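Local coordinates for protein formimidoylglutamase (Bacillus subtilis, PDB 3M1R) that catalyses the manganese-dependent hydrolysis of N-formimidoyl-L-glutamate to L-glutamate and formamide, a step in histidine degradation, at residues A148-N160 / L186-Y200. Residues are numbered along the deposited sequence; the frame is centred on the assembly and turned at random.
Sequences AVIQFDAHHDVRN and LIQLGIREFSNSQAY. With CA (calcium ion), chain B; CA (calcium ion), chain C.
Ala154 O takes two hydrogen bonds from 186-200: Arg192 N at 3.0 Å and Asn196 ND2 at 3.1 Å, the latter in the carbonyl plane. Asn196 OD1 turns back to accept His156 N at 3.0 Å, so one amide bridges two backbone sites beside the metal ligands. His156 ND1 gives a 2.7 Å bond to Gln188 OE1, which meets the ring edge-on, 5° off its plane. The NE2 end of the same amide donates to Gln151 OE1 at 2.9 Å, from above that carbonyl plane. Gln151 has CG anti to the backbone N (chi1 172°) and an extended chain, which carries its amide to Gln188 and Asp153. Its NE2 makes a long 3.3 Å hydrogen bond to Asp153 OD2, probably steadying this ligand. Asp153 and Asp245 serve both calcium ions, at sites inferred to hold manganese; His155 and Asp247 bind one, Asp157 and Asn130 the other. Farther along, Arg159 CA lies over a face of the Tyr200 ring, and Asn160 N donates to Tyr200 OH, which also has Asp19 of the second subunit as partner. Backbone bonds such as Ile187 N to Val149 O pair strands 147-152 and 186-191 in parallel. With helix 171-178 they form a beta-alpha-beta unit of the arginase-fold sheet, flanked by strands 239-245 and 210-213.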
ATOM      1  N   ALA D 148     -36.179 -22.527   3.373  1.00 55.38           N
ATOM      2  CA  ALA D 148     -35.282 -22.830   2.272  1.00 56.46           C
ATOM      3  C   ALA D 148     -34.108 -21.865   2.348  1.00 47.40           C
ATOM      4  O   ALA D 148     -34.292 -20.713   2.736  1.00 45.46           O
ATOM      5  CB  ALA D 148     -35.986 -22.666   0.968  1.00 37.83           C
ATOM      6  N   VAL D 149     -32.920 -22.327   1.968  1.00 43.78           N
ATOM      7  CA  VAL D 149     -31.738 -21.461   1.952  1.00 40.15           C
ATOM      8  C   VAL D 149     -31.205 -21.360   0.537  1.00 44.97           C
ATOM      9  O   VAL D 149     -30.931 -22.377  -0.113  1.00 42.64           O
ATOM     10  CB  VAL D 149     -30.606 -21.968   2.884  1.00 42.01           C
ATOM     11  CG1 VAL D 149     -29.392 -21.000   2.863  1.00 31.01           C
ATOM     12  CG2 VAL D 149     -31.110 -22.164   4.310  1.00 42.72           C
ATOM     13  N   ILE D 150     -31.097 -20.128   0.047  1.00 42.61           N
ATOM     14  CA  ILE D 150     -30.375 -19.871  -1.183  1.00 43.51           C
ATOM     15  C   ILE D 150     -28.983 -19.368  -0.809  1.00 44.51           C
ATOM     16  O   ILE D 150     -28.826 -18.253  -0.300  1.00 42.69           O
ATOM     17  CB  ILE D 150     -31.112 -18.872  -2.071  1.00 46.64           C
ATOM     18  CG1 ILE D 150     -32.438 -19.490  -2.536  1.00 45.74           C
ATOM     19  CG2 ILE D 150     -30.258 -18.481  -3.275  1.00 45.71           C
ATOM     20  CD1 ILE D 150     -33.374 -18.507  -3.154  1.00 50.81           C
ATOM     21  N   GLN D 151     -27.990 -20.225  -1.045  1.00 37.39           N
ATOM     22  CA  GLN D 151     -26.598 -19.977  -0.666  1.00 37.27           C
ATOM     23  C   GLN D 151     -25.788 -19.606  -1.911  1.00 35.07           C
ATOM     24  O   GLN D 151     -25.559 -20.452  -2.778  1.00 33.96           O
ATOM     25  CB  GLN D 151     -26.029 -21.239   0.007  1.00 40.98           C
ATOM     26  CG  GLN D 151     -24.518 -21.242   0.294  1.00 45.14           C
ATOM     27  CD  GLN D 151     -24.001 -22.620   0.745  1.00 46.87           C
ATOM     28  OE1 GLN D 151     -24.764 -23.586   0.854  1.00 46.28           O
ATOM     29  NE2 GLN D 151     -22.703 -22.708   0.993  1.00 52.27           N
ATOM     30  N   PHE D 152     -25.398 -18.334  -2.025  1.00 31.61           N
ATOM     31  CA  PHE D 152     -24.474 -17.923  -3.077  1.00 35.79           C
ATOM     32  C   PHE D 152     -23.055 -18.214  -2.587  1.00 36.22           C
ATOM     33  O   PHE D 152     -22.615 -17.671  -1.567  1.00 37.26           O
ATOM     34  CB  PHE D 152     -24.631 -16.440  -3.408  1.00 36.11           C
ATOM     35  CG  PHE D 152     -25.885 -16.119  -4.179  1.00 33.27           C
ATOM     36  CD1 PHE D 152     -25.900 -16.183  -5.561  1.00 31.48           C
ATOM     37  CD2 PHE D 152     -27.039 -15.753  -3.520  1.00 31.45           C
ATOM     38  CE1 PHE D 152     -27.044 -15.887  -6.259  1.00 37.37           C
ATOM     39  CE2 PHE D 152     -28.197 -15.467  -4.219  1.00 36.83           C
ATOM     40  CZ  PHE D 152     -28.198 -15.525  -5.584  1.00 37.07           C
ATOM     41  N   ASP D 153     -22.349 -19.083  -3.298  1.00 35.87           N
ATOM     42  CA  ASP D 153     -21.067 -19.568  -2.809  1.00 35.17           C
ATOM     43  C   ASP D 153     -20.245 -20.285  -3.870  1.00 38.78           C
ATOM     44  O   ASP D 153     -20.789 -21.041  -4.689  1.00 36.75           O
ATOM     45  CB  ASP D 153     -21.289 -20.516  -1.613  1.00 35.47           C
ATOM     46  CG  ASP D 153     -20.202 -20.385  -0.581  1.00 32.36           C
ATOM     47  OD1 ASP D 153     -19.046 -20.320  -1.018  1.00 33.65           O
ATOM     48  OD2 ASP D 153     -20.486 -20.332   0.636  1.00 34.19           O
ATOM     49  N   ALA D 154     -18.929 -20.043  -3.857  1.00 29.22           N
ATOM     50  CA  ALA D 154     -18.007 -20.873  -4.621  1.00 30.89           C
ATOM     51  C   ALA D 154     -17.837 -22.236  -3.950  1.00 37.57           C
ATOM     52  O   ALA D 154     -17.404 -23.178  -4.599  1.00 37.04           O
ATOM     53  CB  ALA D 154     -16.604 -20.187  -4.755  1.00 31.82           C
ATOM     54  N   HIS D 155     -18.142 -22.328  -2.651  1.00 38.44           N
ATOM     55  CA  HIS D 155     -17.836 -23.531  -1.862  1.00 36.49           C
ATOM     56  C   HIS D 155     -19.062 -24.135  -1.206  1.00 38.65           C
ATOM     57  O   HIS D 155     -19.983 -23.414  -0.834  1.00 38.90           O
ATOM     58  CB  HIS D 155     -16.842 -23.219  -0.742  1.00 33.10           C
ATOM     59  CG  HIS D 155     -15.737 -22.304  -1.150  1.00 41.84           C
ATOM     60  ND1 HIS D 155     -15.893 -20.933  -1.192  1.00 45.72           N
ATOM     61  CD2 HIS D 155     -14.475 -22.552  -1.554  1.00 34.60           C
ATOM     62  CE1 HIS D 155     -14.763 -20.376  -1.575  1.00 39.29           C
ATOM     63  NE2 HIS D 155     -13.885 -21.331  -1.814  1.00 41.15           N
ATOM     64  N   HIS D 156     -19.030 -25.455  -1.007  1.00 45.86           N
ATOM     65  CA  HIS D 156     -20.141 -26.189  -0.398  1.00 46.87           C
ATOM     66  C   HIS D 156     -20.340 -25.798   1.060  1.00 46.05           C
ATOM     67  O   HIS D 156     -21.475 -25.716   1.539  1.00 42.36           O
ATOM     68  CB  HIS D 156     -19.919 -27.702  -0.494  1.00 48.04           C
ATOM     69  CG  HIS D 156     -19.986 -28.235  -1.894  1.00 45.26           C
ATOM     70  ND1 HIS D 156     -21.129 -28.171  -2.661  1.00 42.20           N
ATOM     71  CD2 HIS D 156     -19.054 -28.849  -2.661  1.00 44.81           C
ATOM     72  CE1 HIS D 156     -20.897 -28.711  -3.844  1.00 44.93           C
ATOM     73  NE2 HIS D 156     -19.642 -29.134  -3.869  1.00 46.77           N
ATOM     74  N   ASP D 157     -19.231 -25.546   1.752  1.00 39.22           N
ATOM     75  CA  ASP D 157     -19.240 -25.226   3.180  1.00 40.29           C
ATOM     76  C   ASP D 157     -19.842 -26.307   4.044  1.00 43.46           C
ATOM     77  O   ASP D 157     -20.606 -26.012   4.964  1.00 44.32           O
ATOM     78  CB  ASP D 157     -19.978 -23.928   3.467  1.00 40.39           C
ATOM     79  CG  ASP D 157     -19.114 -22.718   3.265  1.00 43.37           C
ATOM     80  OD1 ASP D 157     -17.950 -22.878   2.822  1.00 43.25           O
ATOM     81  OD2 ASP D 157     -19.594 -21.604   3.565  1.00 42.06           O
ATOM     82  N   VAL D 158     -19.486 -27.549   3.749  1.00 46.17           N
ATOM     83  CA  VAL D 158     -19.899 -28.672   4.559  1.00 47.64           C
ATOM     84  C   VAL D 158     -18.690 -29.355   5.214  1.00 52.90           C
ATOM     85  O   VAL D 158     -18.671 -30.584   5.368  1.00 55.29           O
ATOM     86  CB  VAL D 158     -20.687 -29.686   3.708  1.00 51.07           C
ATOM     87  CG1 VAL D 158     -22.067 -29.107   3.322  1.00 43.16           C
ATOM     88  CG2 VAL D 158     -19.885 -30.083   2.474  1.00 47.75           C
ATOM     89  N   ARG D 159     -17.692 -28.559   5.604  1.00 44.19           N
ATOM     90  CA  ARG D 159     -16.456 -29.089   6.190  1.00 51.70           C
ATOM     91  C   ARG D 159     -16.692 -29.867   7.482  1.00 50.61           C
ATOM     92  O   ARG D 159     -17.591 -29.530   8.253  1.00 48.73           O
ATOM     93  CB  ARG D 159     -15.448 -27.963   6.467  1.00 56.86           C
ATOM     94  CG  ARG D 159     -14.479 -27.676   5.333  1.00 63.69           C
ATOM     95  CD  ARG D 159     -13.478 -26.597   5.734  1.00 70.33           C
ATOM     96  NE  ARG D 159     -12.614 -26.201   4.624  1.00 78.35           N
ATOM     97  CZ  ARG D 159     -11.364 -26.627   4.451  1.00 82.49           C
ATOM     98  NH1 ARG D 159     -10.659 -26.208   3.408  1.00 81.37           N
ATOM     99  NH2 ARG D 159     -10.815 -27.466   5.319  1.00 84.87           N
ATOM    100  N   ASN D 160     -15.875 -30.894   7.726  1.00 48.72           N
ATOM    101  CA  ASN D 160     -15.979 -31.650   8.976  1.00 61.59           C
ATOM    102  C   ASN D 160     -15.660 -30.743  10.162  1.00 63.62           C
ATOM    103  O   ASN D 160     -14.860 -29.815  10.040  1.00 64.65           O
ATOM    104  CB  ASN D 160     -15.076 -32.893   8.963  1.00 70.08           C
ATOM    105  CG  ASN D 160     -13.593 -32.549   9.098  1.00 77.40           C
ATOM    106  OD1 ASN D 160     -13.123 -32.175  10.178  1.00 78.94           O
ATOM    107  ND2 ASN D 160     -12.851 -32.686   8.003  1.00 77.99           N
ATOM    108  N   LEU D 186     -31.954 -26.651   0.143  1.00 50.58           N
ATOM    109  CA  LEU D 186     -30.745 -25.844   0.069  1.00 45.73           C
ATOM    110  C   LEU D 186     -30.406 -25.724  -1.398  1.00 47.31           C
ATOM    111  O   LEU D 186     -30.223 -26.738  -2.073  1.00 48.66           O
ATOM    112  CB  LEU D 186     -29.593 -26.559   0.783  1.00 46.36           C
ATOM    113  CG  LEU D 186     -28.482 -25.758   1.482  1.00 48.39           C
ATOM    114  CD1 LEU D 186     -27.182 -26.535   1.489  1.00 44.18           C
ATOM    115  CD2 LEU D 186     -28.278 -24.406   0.853  1.00 42.29           C
ATOM    116  N   ILE D 187     -30.349 -24.494  -1.898  1.00 42.39           N
ATOM    117  CA  ILE D 187     -29.896 -24.243  -3.262  1.00 42.72           C
ATOM    118  C   ILE D 187     -28.535 -23.526  -3.247  1.00 45.74           C
ATOM    119  O   ILE D 187     -28.432 -22.361  -2.836  1.00 44.67           O
ATOM    120  CB  ILE D 187     -30.929 -23.407  -4.037  1.00 43.01           C
ATOM    121  CG1 ILE D 187     -32.243 -24.164  -4.127  1.00 47.79           C
ATOM    122  CG2 ILE D 187     -30.449 -23.105  -5.426  1.00 41.17           C
ATOM    123  CD1 ILE D 187     -33.368 -23.282  -4.509  1.00 54.40           C
ATOM    124  N   GLN D 188     -27.491 -24.227  -3.688  1.00 42.66           N
ATOM    125  CA  GLN D 188     -26.152 -23.646  -3.729  1.00 42.42           C
ATOM    126  C   GLN D 188     -25.899 -23.123  -5.121  1.00 43.64           C
ATOM    127  O   GLN D 188     -25.955 -23.880  -6.085  1.00 48.03           O
ATOM    128  CB  GLN D 188     -25.079 -24.671  -3.350  1.00 40.31           C
ATOM    129  CG  GLN D 188     -25.276 -25.297  -1.979  1.00 40.13           C
ATOM    130  CD  GLN D 188     -24.089 -26.162  -1.555  1.00 45.56           C
ATOM    131  OE1 GLN D 188     -23.578 -26.973  -2.335  1.00 47.63           O
ATOM    132  NE2 GLN D 188     -23.663 -26.005  -0.306  1.00 41.03           N
ATOM    133  N   LEU D 189     -25.613 -21.830  -5.223  1.00 34.39           N
ATOM    134  CA  LEU D 189     -25.444 -21.190  -6.519  1.00 38.43           C
ATOM    135  C   LEU D 189     -24.022 -20.677  -6.639  1.00 37.87           C
ATOM    136  O   LEU D 189     -23.564 -19.916  -5.786  1.00 40.11           O
ATOM    137  CB  LEU D 189     -26.445 -20.027  -6.679  1.00 40.62           C
ATOM    138  CG  LEU D 189     -27.945 -20.355  -6.657  1.00 42.46           C
ATOM    139  CD1 LEU D 189     -28.779 -19.090  -6.473  1.00 44.20           C
ATOM    140  CD2 LEU D 189     -28.371 -21.083  -7.933  1.00 37.47           C
ATOM    141  N   GLY D 190     -23.325 -21.098  -7.692  1.00 39.14           N
ATOM    142  CA  GLY D 190     -21.987 -20.600  -7.984  1.00 33.34           C
ATOM    143  C   GLY D 190     -20.847 -21.520  -7.600  1.00 41.63           C
ATOM    144  O   GLY D 190     -19.681 -21.097  -7.619  1.00 36.15           O
ATOM    145  N   ILE D 191     -21.168 -22.775  -7.258  1.00 43.03           N
ATOM    146  CA  ILE D 191     -20.135 -23.735  -6.823  1.00 37.19           C
ATOM    147  C   ILE D 191     -19.064 -23.817  -7.911  1.00 37.18           C
ATOM    148  O   ILE D 191     -19.361 -24.076  -9.074  1.00 43.36           O
ATOM    149  CB  ILE D 191     -20.721 -25.139  -6.537  1.00 41.07           C
ATOM    150  CG1 ILE D 191     -21.709 -25.095  -5.357  1.00 37.46           C
ATOM    151  CG2 ILE D 191     -19.616 -26.129  -6.268  1.00 39.11           C
ATOM    152  CD1 ILE D 191     -21.114 -24.510  -4.081  1.00 32.77           C
ATOM    153  N   ARG D 192     -17.815 -23.584  -7.541  1.00 39.30           N
ATOM    154  CA  ARG D 192     -16.802 -23.274  -8.540  1.00 39.60           C
ATOM    155  C   ARG D 192     -15.800 -24.409  -8.716  1.00 40.14           C
ATOM    156  O   ARG D 192     -15.367 -25.011  -7.743  1.00 38.83           O
ATOM    157  CB  ARG D 192     -16.094 -21.959  -8.169  1.00 31.43           C
ATOM    158  CG  ARG D 192     -15.309 -21.325  -9.311  1.00 29.06           C
ATOM    159  CD  ARG D 192     -14.458 -20.179  -8.793  1.00 28.43           C
ATOM    160  NE  ARG D 192     -15.291 -19.091  -8.276  1.00 31.05           N
ATOM    161  CZ  ARG D 192     -14.810 -17.967  -7.757  1.00 38.67           C
ATOM    162  NH1 ARG D 192     -13.494 -17.782  -7.683  1.00 33.69           N
ATOM    163  NH2 ARG D 192     -15.638 -17.021  -7.319  1.00 35.39           N
ATOM    164  N   GLU D 193     -15.470 -24.704  -9.971  1.00 43.93           N
ATOM    165  CA  GLU D 193     -14.439 -25.681 -10.322  1.00 44.00           C
ATOM    166  C   GLU D 193     -13.100 -25.371  -9.627  1.00 41.37           C
ATOM    167  O   GLU D 193     -12.588 -24.262  -9.722  1.00 41.75           O
ATOM    168  CB  GLU D 193     -14.255 -25.688 -11.842  1.00 43.64           C
ATOM    169  CG  GLU D 193     -13.153 -26.588 -12.363  1.00 46.79           C
ATOM    170  CD  GLU D 193     -13.606 -28.023 -12.556  1.00 54.47           C
ATOM    171  OE1 GLU D 193     -14.358 -28.530 -11.692  1.00 60.90           O
ATOM    172  OE2 GLU D 193     -13.210 -28.648 -13.569  1.00 48.58           O
ATOM    173  N   PHE D 194     -12.559 -26.364  -8.922  1.00 47.15           N
ATOM    174  CA  PHE D 194     -11.297 -26.261  -8.170  1.00 42.08           C
ATOM    175  C   PHE D 194     -11.402 -25.499  -6.851  1.00 41.76           C
ATOM    176  O   PHE D 194     -10.384 -25.209  -6.236  1.00 38.61           O
ATOM    177  CB  PHE D 194     -10.133 -25.702  -9.013  1.00 39.32           C
ATOM    178  CG  PHE D 194      -9.698 -26.617 -10.111  1.00 39.77           C
ATOM    179  CD1 PHE D 194      -9.804 -26.231 -11.433  1.00 38.80           C
ATOM    180  CD2 PHE D 194      -9.223 -27.885  -9.821  1.00 40.39           C
ATOM    181  CE1 PHE D 194      -9.428 -27.085 -12.444  1.00 43.17           C
ATOM    182  CE2 PHE D 194      -8.852 -28.742 -10.827  1.00 45.74           C
ATOM    183  CZ  PHE D 194      -8.951 -28.347 -12.142  1.00 44.38           C
ATOM    184  N   SER D 195     -12.622 -25.202  -6.411  1.00 39.06           N
ATOM    185  CA  SER D 195     -12.838 -24.614  -5.086  1.00 40.37           C
ATOM    186  C   SER D 195     -13.307 -25.621  -4.018  1.00 43.94           C
ATOM    187  O   SER D 195     -13.553 -25.239  -2.870  1.00 44.96           O
ATOM    188  CB  SER D 195     -13.847 -23.454  -5.181  1.00 39.60           C
ATOM    189  OG  SER D 195     -13.365 -22.446  -6.056  1.00 40.58           O
ATOM    190  N   ASN D 196     -13.427 -26.898  -4.389  1.00 39.78           N
ATOM    191  CA  ASN D 196     -14.045 -27.888  -3.502  1.00 41.48           C
ATOM    192  C   ASN D 196     -13.364 -29.252  -3.465  1.00 46.56           C
ATOM    193  O   ASN D 196     -12.550 -29.576  -4.331  1.00 50.05           O
ATOM    194  CB  ASN D 196     -15.517 -28.070  -3.868  1.00 44.06           C
ATOM    195  CG  ASN D 196     -16.314 -26.836  -3.634  1.00 43.67           C
ATOM    196  OD1 ASN D 196     -16.605 -26.492  -2.495  1.00 48.53           O
ATOM    197  ND2 ASN D 196     -16.655 -26.136  -4.708  1.00 44.47           N
ATOM    198  N   SER D 197     -13.713 -30.046  -2.454  1.00 51.31           N
ATOM    199  CA  SER D 197     -13.139 -31.381  -2.264  1.00 50.72           C
ATOM    200  C   SER D 197     -14.111 -32.472  -2.681  1.00 57.54           C
ATOM    201  O   SER D 197     -15.332 -32.297  -2.584  1.00 55.35           O
ATOM    202  CB  SER D 197     -12.764 -31.593  -0.806  1.00 52.57           C
ATOM    203  OG  SER D 197     -11.821 -30.618  -0.387  1.00 59.74           O
ATOM    204  N   GLN D 198     -13.563 -33.605  -3.117  1.00 58.23           N
ATOM    205  CA  GLN D 198     -14.366 -34.730  -3.586  1.00 60.31           C
ATOM    206  C   GLN D 198     -15.326 -35.209  -2.505  1.00 60.09           C
ATOM    207  O   GLN D 198     -16.501 -35.465  -2.771  1.00 61.58           O
ATOM    208  CB  GLN D 198     -13.454 -35.876  -4.017  1.00 62.68           C
ATOM    209  CG  GLN D 198     -14.186 -37.060  -4.639  1.00 65.02           C
ATOM    210  CD  GLN D 198     -13.242 -37.993  -5.384  1.00 70.50           C
ATOM    211  OE1 GLN D 198     -12.127 -38.265  -4.927  1.00 69.70           O
ATOM    212  NE2 GLN D 198     -13.682 -38.481  -6.538  1.00 72.29           N
ATOM    213  N   ALA D 199     -14.807 -35.324  -1.286  1.00 61.21           N
ATOM    214  CA  ALA D 199     -15.576 -35.789  -0.141  1.00 57.51           C
ATOM    215  C   ALA D 199     -16.758 -34.877   0.162  1.00 59.32           C
ATOM    216  O   ALA D 199     -17.871 -35.338   0.407  1.00 62.84           O
ATOM    217  CB  ALA D 199     -14.672 -35.900   1.083  1.00 53.06           C
ATOM    218  N   TYR D 200     -16.503 -33.579   0.156  1.00 54.58           N
ATOM    219  CA  TYR D 200     -17.514 -32.615   0.531  1.00 55.11           C
ATOM    220  C   TYR D 200     -18.602 -32.499  -0.520  1.00 56.01           C
ATOM    221  O   TYR D 200     -19.770 -32.298  -0.189  1.00 61.98           O
ATOM    222  CB  TYR D 200     -16.869 -31.267   0.826  1.00 52.64           C
ATOM    223  CG  TYR D 200     -15.992 -31.316   2.059  1.00 54.36           C
ATOM    224  CD1 TYR D 200     -16.176 -32.301   3.021  1.00 54.80           C
ATOM    225  CD2 TYR D 200     -14.990 -30.374   2.268  1.00 50.74           C
ATOM    226  CE1 TYR D 200     -15.389 -32.350   4.150  1.00 57.79           C
ATOM    227  CE2 TYR D 200     -14.193 -30.416   3.402  1.00 52.97           C
ATOM    228  CZ  TYR D 200     -14.399 -31.408   4.335  1.00 56.86           C
ATOM    229  OH  TYR D 200     -13.619 -31.457   5.463  1.00 56.18           O
TER
HETATM  230 CA    CA B 321     -17.154 -19.315  -0.017  1.00 37.99          CA
HETATM  231 CA    CA C 322     -18.184 -20.377   1.969  1.00 84.93          CA